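PDB 6JIF: branched-chain-amino-acid aminotransferase from Pseudomonas sp. UW4, which catalyses the pyridoxal-phosphate-dependent transfer of amino groups between branched-chain amino acids and 2-oxo acids. Local coordinates for residues B[38-43]-B[56-61]; B[146-151]-B[167-172]. All coordinates share one frame; numbering follows the deposited sequence.

In the fold
Both contacts belong to the same antiparallel sheet. Interaction 1 pairs strand 50-57, the outermost strand within this chain, with strand 41-47 and lies at the surface. Interaction 2 pairs the inner strands 143-153 and 164-174 and is wholly buried. Strand 41-47 sits next to strand 164-174, and the two contacts touch through Tyr42 O and Ser168 OG, 2.7 Å apart in a probable hydrogen bond, and through packing of Tyr42 on Phe167. Their chemistry follows their place. Residues 38-43 and 56-61 meet through charged chains and backbone carbonyls, while residues 146-151 and 167-172 add aromatic and aliphatic packing to their backbone bonds. Both reach the second subunit.

Interaction 1: residues B[38-43]-B[56-61]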
ATOM      1  N   THR B  38      18.811  -1.404  18.469  1.00 23.80           N
ATOM      2  CA  THR B  38      20.247  -1.249  18.416  1.00 34.59           C
ATOM      3  C   THR B  38      20.604   0.202  18.746  1.00 34.34           C
ATOM      4  O   THR B  38      19.733   1.048  18.954  1.00 28.31           O
ATOM      5  CB  THR B  38      20.746  -1.711  17.038  1.00 26.41           C
ATOM      6  OG1 THR B  38      19.996  -1.038  16.028  1.00 27.30           O
ATOM      7  CG2 THR B  38      20.549  -3.247  16.903  1.00 22.79           C
ATOM      8  N   ASP B  39      21.897   0.499  18.742  1.00 29.60           N
ATOM      9  CA  ASP B  39      22.415   1.734  19.327  1.00 23.41           C
ATOM     10  C   ASP B  39      22.140   2.960  18.457  1.00 27.08           C
ATOM     11  O   ASP B  39      21.652   3.975  18.960  1.00 28.20           O
ATOM     12  CB  ASP B  39      23.904   1.595  19.556  1.00 28.52           C
ATOM     13  CG  ASP B  39      24.217   0.698  20.718  1.00 34.13           C
ATOM     14  OD1 ASP B  39      23.309   0.415  21.539  1.00 32.53           O
ATOM     15  OD2 ASP B  39      25.368   0.263  20.798  1.00 37.13           O
ATOM     16  N   LYS B  40      22.473   2.904  17.162  1.00 24.17           N
ATOM     17  CA  LYS B  40      22.342   4.070  16.280  1.00 22.85           C
ATOM     18  C   LYS B  40      21.662   3.680  14.986  1.00 23.96           C
ATOM     19  O   LYS B  40      21.858   2.580  14.463  1.00 25.60           O
ATOM     20  CB  LYS B  40      23.710   4.710  15.913  1.00 23.50           C
ATOM     21  CG  LYS B  40      24.658   4.947  17.030  1.00 26.45           C
ATOM     22  CD  LYS B  40      24.589   6.366  17.501  1.00 33.75           C
ATOM     23  CE  LYS B  40      25.900   6.783  18.176  1.00 41.03           C
ATOM     24  NZ  LYS B  40      25.729   8.053  18.882  1.00 45.63           N
ATOM     25  N   ARG B  41      20.931   4.617  14.422  1.00 22.39           N
ATOM     26  CA  ARG B  41      20.386   4.434  13.089  1.00 20.36           C
ATOM     27  C   ARG B  41      20.720   5.664  12.260  1.00 17.20           C
ATOM     28  O   ARG B  41      21.059   6.711  12.794  1.00 19.74           O
ATOM     29  CB  ARG B  41      18.831   4.153  13.086  1.00 17.74           C
ATOM     30  CG  ARG B  41      17.919   5.215  13.730  1.00 21.62           C
ATOM     31  CD  ARG B  41      17.814   5.042  15.249  1.00 27.98           C
ATOM     32  NE  ARG B  41      17.332   3.690  15.548  1.00 29.32           N
ATOM     33  CZ  ARG B  41      17.821   2.892  16.496  1.00 29.89           C
ATOM     34  NH1 ARG B  41      18.796   3.307  17.306  1.00 26.00           N
ATOM     35  NH2 ARG B  41      17.320   1.657  16.622  1.00 26.34           N
ATOM     36  N   TYR B  42      20.699   5.477  10.947  1.00 21.51           N
ATOM     37  CA  TYR B  42      20.860   6.580  10.002  1.00 23.40           C
ATOM     38  C   TYR B  42      19.549   7.309   9.733  1.00 21.12           C
ATOM     39  O   TYR B  42      18.478   6.694   9.545  1.00 15.72           O
ATOM     40  CB  TYR B  42      21.411   6.024   8.689  1.00 20.76           C
ATOM     41  CG  TYR B  42      21.724   7.054   7.671  1.00 20.92           C
ATOM     42  CD1 TYR B  42      22.933   7.666   7.663  1.00 20.38           C
ATOM     43  CD2 TYR B  42      20.816   7.347   6.652  1.00 21.28           C
ATOM     44  CE1 TYR B  42      23.249   8.619   6.688  1.00 21.12           C
ATOM     45  CE2 TYR B  42      21.109   8.293   5.669  1.00 18.33           C
ATOM     46  CZ  TYR B  42      22.331   8.923   5.701  1.00 25.04           C
ATOM     47  OH  TYR B  42      22.688   9.853   4.760  1.00 30.14           O
ATOM     48  N   LEU B  43      19.647   8.628   9.622  1.00 21.60           N
ATOM     49  CA  LEU B  43      18.472   9.452   9.377  1.00 19.42           C
ATOM     50  C   LEU B  43      18.860  10.619   8.465  1.00 20.73           C
ATOM     51  O   LEU B  43      19.793  11.363   8.767  1.00 24.57           O
ATOM     52  CB  LEU B  43      17.892   9.973  10.694  1.00 25.04           C
ATOM     53  CG  LEU B  43      16.615  10.825  10.641  1.00 22.38           C
ATOM     54  CD1 LEU B  43      15.393  10.044  10.189  1.00 29.46           C
ATOM     55  CD2 LEU B  43      16.418  11.376  12.035  1.00 28.85           C
ATOM     56  N   LEU B  56      23.771  10.004  12.307  1.00 21.65           N
ATOM     57  CA  LEU B  56      23.443   8.817  13.087  1.00 23.59           C
ATOM     58  C   LEU B  56      22.810   9.263  14.394  1.00 28.34           C
ATOM     59  O   LEU B  56      23.379  10.090  15.111  1.00 35.04           O
ATOM     60  CB  LEU B  56      24.662   7.938  13.351  1.00 29.37           C
ATOM     61  CG  LEU B  56      25.361   7.295  12.148  1.00 27.58           C
ATOM     62  CD1 LEU B  56      26.696   6.731  12.590  1.00 34.21           C
ATOM     63  CD2 LEU B  56      24.470   6.246  11.482  1.00 29.24           C
ATOM     64  N   THR B  57      21.644   8.697  14.715  1.00 24.44           N
ATOM     65  CA  THR B  57      20.895   9.117  15.892  1.00 27.78           C
ATOM     66  C   THR B  57      20.548   7.902  16.739  1.00 26.61           C
ATOM     67  O   THR B  57      20.475   6.786  16.233  1.00 23.48           O
ATOM     68  CB  THR B  57      19.614   9.869  15.518  1.00 31.70           C
ATOM     69  OG1 THR B  57      18.904  10.247  16.709  1.00 33.07           O
ATOM     70  CG2 THR B  57      18.704   9.034  14.640  1.00 30.92           C
ATOM     71  N   GLU B  58      20.364   8.127  18.043  1.00 30.03           N
ATOM     72  CA  GLU B  58      19.941   7.062  18.948  1.00 27.15           C
ATOM     73  C   GLU B  58      18.432   6.921  19.050  1.00 27.28           C
ATOM     74  O   GLU B  58      17.963   5.964  19.660  1.00 28.29           O
ATOM     75  CB  GLU B  58      20.489   7.296  20.342  1.00 28.65           C
ATOM     76  CG  GLU B  58      21.973   7.379  20.369  1.00 36.96           C
ATOM     77  CD  GLU B  58      22.485   7.529  21.776  1.00 52.89           C
ATOM     78  OE1 GLU B  58      22.054   6.749  22.662  1.00 56.69           O
ATOM     79  OE2 GLU B  58      23.298   8.452  22.003  1.00 60.99           O
ATOM     80  N   ASP B  59      17.664   7.834  18.469  1.00 26.32           N
ATOM     81  CA  ASP B  59      16.222   7.867  18.642  1.00 25.65           C
ATOM     82  C   ASP B  59      15.570   6.905  17.664  1.00 32.04           C
ATOM     83  O   ASP B  59      15.642   7.130  16.452  1.00 29.41           O
ATOM     84  CB  ASP B  59      15.701   9.296  18.412  1.00 30.92           C
ATOM     85  CG  ASP B  59      14.233   9.496  18.826  1.00 30.52           C
ATOM     86  OD1 ASP B  59      13.610   8.570  19.372  1.00 34.10           O
ATOM     87  OD2 ASP B  59      13.696  10.608  18.612  1.00 33.38           O
ATOM     88  N   ASN B  60      14.897   5.861  18.175  1.00 26.82           N
ATOM     89  CA  ASN B  60      14.177   4.957  17.298  1.00 24.29           C
ATOM     90  C   ASN B  60      12.696   5.317  17.147  1.00 24.67           C
ATOM     91  O   ASN B  60      11.913   4.492  16.646  1.00 27.87           O
ATOM     92  CB  ASN B  60      14.343   3.509  17.787  1.00 26.18           C
ATOM     93  CG  ASN B  60      13.465   3.181  18.992  1.00 27.16           C
ATOM     94  OD1 ASN B  60      13.082   4.058  19.791  1.00 27.24           O
ATOM     95  ND2 ASN B  60      13.168   1.889  19.150  1.00 27.64           N
ATOM     96  N   VAL B  61      12.302   6.536  17.547  1.00 25.04           N
ATOM     97  CA  VAL B  61      10.956   7.064  17.333  1.00 24.05           C
ATOM     98  C   VAL B  61      11.052   8.121  16.238  1.00 24.68           C
ATOM     99  O   VAL B  61      11.943   8.979  16.289  1.00 26.71           O
ATOM    100  CB  VAL B  61      10.379   7.675  18.612  1.00 27.32           C
ATOM    101  CG1 VAL B  61       8.917   8.090  18.371  1.00 31.26           C
ATOM    102  CG2 VAL B  61      10.544   6.693  19.754  1.00 24.82           C
TER
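Arg41 sets CG between its backbone N and carbonyl carbon (chi1 58°), and its chain bends at chi2 and chi3. These turns fold it back along its own strand and lay it against residues 57-60. Arg41 CG passes Thr57 CG2 at 4.0 Å. Arg41 CD touches the carbonyl oxygens of both Thr57 and Asp59, the latter at 3.2 Å. Farther out, Asn60 CB sits over one face of the guanidinium, toward its rim. The amide plane of Asn60 is steeply turned to it, and Asn60 ND2 bonds to the hydroxyl of Tyr35. Arg41 NH1 donates to Thr38 O at 2.9 Å. Thr38 O lies in the guanidinium plane, but NH1 stands above the carbonyl plane of Thr38. A second, weak bond runs from NH2 to the same oxygen. NH2 also forms a salt bridge with Glu66 of the second subunit, so the arginine links strand 41-47 to that subunit. A leucine here would probably leave Thr38 O without its donor and Glu66 of the second subunit without its charge partner.

The backbones pair at Arg41 and Thr57. Arg41 N donates to Thr57 O at 2.9 Å, and Thr57 N donates to Arg41 O at 2.8 Å; both bonds are nearly straight. On the other face of the sheet, Leu56 CD2 reaches Tyr42 CB at 4.1 Å and lies at the edge of the tyrosine ring. Helix 117-130 packs against both residues. Lys40 NZ and Glu58 OE2 form a long salt bridge at 4.0 Å on the outside.

Past the pair the second strand turns off. Thr57 OG1 accepts from Asp59 N in an ST turn, and Asp59 OD1 accepts from Val61 N in an Asx turn. Asp59 OD2 hydrogen-bonds to His63. This is the open end of an antiparallel beta hairpin.

Interaction 2: residues B[146-151]-B[167-172]; sequences LRPFVI and FSIFCI
Arg147 lies beside Phe170, both side chains pointing the same way. Arg147 CB stands over one face of the Phe170 ring, 4.0 Å from the centroid, in a CH-pi contact. Arg147 CG is anti to the backbone N (chi1 173°), which carries it along the ring to 3.7 Å from Phe170 CZ. The chain then bends twice and leaves the strand pair. Arg147 NH2 hydrogen-bonds to the hydroxyl of Tyr145, two residues earlier on the same strand. Arg147 NH1 hydrogen-bonds to the hydroxyl of Tyr73 of the second subunit. The side chain of Arg147 lies about 8 Å from the bound pyridoxal phosphate.

The two strands form a beta hairpin inside the antiparallel sheet of the smaller domain of a class IV aminotransferase. Arg147 with Phe170 and Phe149 with Ser168 are hydrogen-bonded pairs. Arg147 N to Phe170 O is almost straight at 2.9 Å.

On the same face Phe149 crosses Phe170 at about a right angle, and Phe149 CZ meets Ser168 CB at 3.7 Å. The opposite face is aliphatic and aromatic. Pro148 CB touches Ile169 CG1 at 3.7 Å, and Val150 CG2 rests 3.6 Å from Phe167 CD1. Helices 96-109 and 117-130 pack on this side.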
ATOM      1  N   LEU B 146      19.996  -5.078   8.045  1.00 13.69           N
ATOM      2  CA  LEU B 146      19.773  -3.657   7.834  1.00 14.78           C
ATOM      3  C   LEU B 146      18.463  -3.469   7.088  1.00 16.78           C
ATOM      4  O   LEU B 146      18.249  -4.131   6.062  1.00 13.66           O
ATOM      5  CB  LEU B 146      20.894  -3.051   7.002  1.00 15.43           C
ATOM      6  CG  LEU B 146      22.092  -2.514   7.763  1.00 22.78           C
ATOM      7  CD1 LEU B 146      22.691  -3.659   8.518  1.00 21.26           C
ATOM      8  CD2 LEU B 146      23.117  -1.911   6.721  1.00 19.22           C
ATOM      9  N   ARG B 147      17.646  -2.506   7.569  1.00 16.87           N
ATOM     10  CA  ARG B 147      16.369  -2.085   7.017  1.00 15.07           C
ATOM     11  C   ARG B 147      16.440  -0.607   6.600  1.00 17.21           C
ATOM     12  O   ARG B 147      16.138   0.300   7.414  1.00 16.80           O
ATOM     13  CB  ARG B 147      15.247  -2.332   8.039  1.00 16.97           C
ATOM     14  CG  ARG B 147      13.863  -1.767   7.656  1.00 19.05           C
ATOM     15  CD  ARG B 147      13.382  -2.275   6.308  1.00 14.89           C
ATOM     16  NE  ARG B 147      13.230  -3.738   6.318  1.00 16.27           N
ATOM     17  CZ  ARG B 147      12.098  -4.408   6.599  1.00 19.81           C
ATOM     18  NH1 ARG B 147      10.985  -3.786   6.923  1.00 15.44           N
ATOM     19  NH2 ARG B 147      12.088  -5.744   6.573  1.00 19.78           N
ATOM     20  N   PRO B 148      16.879  -0.310   5.376  1.00 17.51           N
ATOM     21  CA  PRO B 148      16.690   1.051   4.834  1.00 12.99           C
ATOM     22  C   PRO B 148      15.261   1.226   4.369  1.00 14.00           C
ATOM     23  O   PRO B 148      14.606   0.271   3.957  1.00 17.64           O
ATOM     24  CB  PRO B 148      17.635   1.134   3.625  1.00 15.26           C
ATOM     25  CG  PRO B 148      18.552  -0.132   3.730  1.00 13.59           C
ATOM     26  CD  PRO B 148      17.714  -1.154   4.501  1.00 15.21           C
ATOM     27  N   PHE B 149      14.799   2.486   4.411  1.00 16.56           N
ATOM     28  CA  PHE B 149      13.461   2.798   3.933  1.00 16.01           C
ATOM     29  C   PHE B 149      13.371   4.293   3.646  1.00 16.85           C
ATOM     30  O   PHE B 149      14.095   5.100   4.223  1.00 16.13           O
ATOM     31  CB  PHE B 149      12.368   2.367   4.931  1.00 15.93           C
ATOM     32  CG  PHE B 149      12.474   2.978   6.331  1.00 20.84           C
ATOM     33  CD1 PHE B 149      13.427   2.541   7.246  1.00 14.34           C
ATOM     34  CD2 PHE B 149      11.548   3.933   6.751  1.00 27.28           C
ATOM     35  CE1 PHE B 149      13.476   3.086   8.522  1.00 22.73           C
ATOM     36  CE2 PHE B 149      11.600   4.511   8.044  1.00 26.38           C
ATOM     37  CZ  PHE B 149      12.561   4.063   8.930  1.00 24.47           C
ATOM     38  N   VAL B 150      12.496   4.621   2.715  1.00 17.65           N
ATOM     39  CA  VAL B 150      12.226   6.001   2.344  1.00 15.39           C
ATOM     40  C   VAL B 150      10.712   6.212   2.493  1.00 13.95           C
ATOM     41  O   VAL B 150       9.921   5.352   2.090  1.00 16.39           O
ATOM     42  CB  VAL B 150      12.675   6.312   0.913  1.00 12.52           C
ATOM     43  CG1 VAL B 150      12.341   7.782   0.572  1.00 17.51           C
ATOM     44  CG2 VAL B 150      14.179   6.069   0.771  1.00 21.29           C
ATOM     45  N   ILE B 151      10.321   7.331   3.127  1.00 14.32           N
ATOM     46  CA  ILE B 151       8.908   7.571   3.416  1.00 14.54           C
ATOM     47  C   ILE B 151       8.559   9.047   3.155  1.00 18.91           C
ATOM     48  O   ILE B 151       9.360   9.931   3.460  1.00 16.90           O
ATOM     49  CB  ILE B 151       8.561   7.186   4.869  1.00 19.18           C
ATOM     50  CG1 ILE B 151       9.431   7.905   5.878  1.00 13.89           C
ATOM     51  CG2 ILE B 151       8.510   5.667   5.064  1.00 16.50           C
ATOM     52  CD1 ILE B 151       8.771   7.868   7.252  1.00 18.33           C
ATOM     53  N   PHE B 167      14.861   9.325   4.619  1.00 18.21           N
ATOM     54  CA  PHE B 167      15.596   8.099   4.294  1.00 20.55           C
ATOM     55  C   PHE B 167      16.262   7.651   5.595  1.00 14.28           C
ATOM     56  O   PHE B 167      16.951   8.431   6.236  1.00 16.67           O
ATOM     57  CB  PHE B 167      16.633   8.368   3.191  1.00 19.24           C
ATOM     58  CG  PHE B 167      17.579   7.228   2.988  1.00 15.03           C
ATOM     59  CD1 PHE B 167      17.092   5.927   2.917  1.00 13.31           C
ATOM     60  CD2 PHE B 167      18.943   7.453   2.905  1.00 23.45           C
ATOM     61  CE1 PHE B 167      17.971   4.840   2.753  1.00 19.90           C
ATOM     62  CE2 PHE B 167      19.845   6.385   2.731  1.00 23.74           C
ATOM     63  CZ  PHE B 167      19.380   5.098   2.639  1.00 18.00           C
ATOM     64  N   SER B 168      15.943   6.456   6.062  1.00 16.00           N
ATOM     65  CA  SER B 168      16.518   6.030   7.324  1.00 17.49           C
ATOM     66  C   SER B 168      16.949   4.564   7.200  1.00 13.71           C
ATOM     67  O   SER B 168      16.484   3.817   6.341  1.00 18.35           O
ATOM     68  CB  SER B 168      15.493   6.273   8.460  1.00 20.52           C
ATOM     69  OG  SER B 168      15.903   5.820   9.738  1.00 22.72           O
ATOM     70  N   ILE B 169      17.887   4.166   8.039  1.00 15.27           N
ATOM     71  CA  ILE B 169      18.322   2.769   8.059  1.00 13.77           C
ATOM     72  C   ILE B 169      18.501   2.384   9.524  1.00 17.91           C
ATOM     73  O   ILE B 169      19.340   2.967  10.222  1.00 19.40           O
ATOM     74  CB  ILE B 169      19.643   2.498   7.291  1.00 21.06           C
ATOM     75  CG1 ILE B 169      19.659   3.200   5.919  1.00 16.40           C
ATOM     76  CG2 ILE B 169      19.984   0.966   7.231  1.00 16.83           C
ATOM     77  CD1 ILE B 169      21.003   3.203   5.265  1.00 23.93           C
ATOM     78  N   PHE B 170      17.770   1.358   9.971  1.00 16.86           N
ATOM     79  CA  PHE B 170      18.104   0.784  11.270  1.00 18.58           C
ATOM     80  C   PHE B 170      18.578  -0.652  11.063  1.00 19.59           C
ATOM     81  O   PHE B 170      18.480  -1.206   9.971  1.00 17.20           O
ATOM     82  CB  PHE B 170      16.930   0.876  12.273  1.00 15.18           C
ATOM     83  CG  PHE B 170      15.697   0.121  11.898  1.00 17.91           C
ATOM     84  CD1 PHE B 170      15.555  -1.227  12.251  1.00 16.32           C
ATOM     85  CD2 PHE B 170      14.613   0.774  11.290  1.00 17.18           C
ATOM     86  CE1 PHE B 170      14.400  -1.944  11.947  1.00 18.90           C
ATOM     87  CE2 PHE B 170      13.460   0.023  10.979  1.00 18.42           C
ATOM     88  CZ  PHE B 170      13.368  -1.336  11.304  1.00 17.20           C
ATOM     89  N   CYS B 171      19.176  -1.233  12.100  1.00 21.38           N
ATOM     90  CA  CYS B 171      19.651  -2.608  12.011  1.00 17.00           C
ATOM     91  C   CYS B 171      19.179  -3.399  13.226  1.00 15.80           C
ATOM     92  O   CYS B 171      18.776  -2.846  14.258  1.00 19.11           O
ATOM     93  CB  CYS B 171      21.193  -2.670  11.862  1.00 21.39           C
ATOM     94  SG  CYS B 171      22.159  -2.166  13.281  1.00 22.14           S
ATOM     95  N   ILE B 172      19.206  -4.712  13.076  1.00 17.09           N
ATOM     96  CA  ILE B 172      18.849  -5.645  14.169  1.00 19.20           C
ATOM     97  C   ILE B 172      19.698  -6.898  14.036  1.00 23.96           C
ATOM     98  O   ILE B 172      19.955  -7.337  12.911  1.00 22.44           O
ATOM     99  CB  ILE B 172      17.352  -6.039  14.155  1.00 22.26           C
ATOM    100  CG1 ILE B 172      16.940  -6.577  12.776  1.00 24.09           C
ATOM    101  CG2 ILE B 172      16.470  -4.882  14.531  1.00 24.29           C
ATOM    102  CD1 ILE B 172      15.634  -7.308  12.872  1.00 30.10           C
TER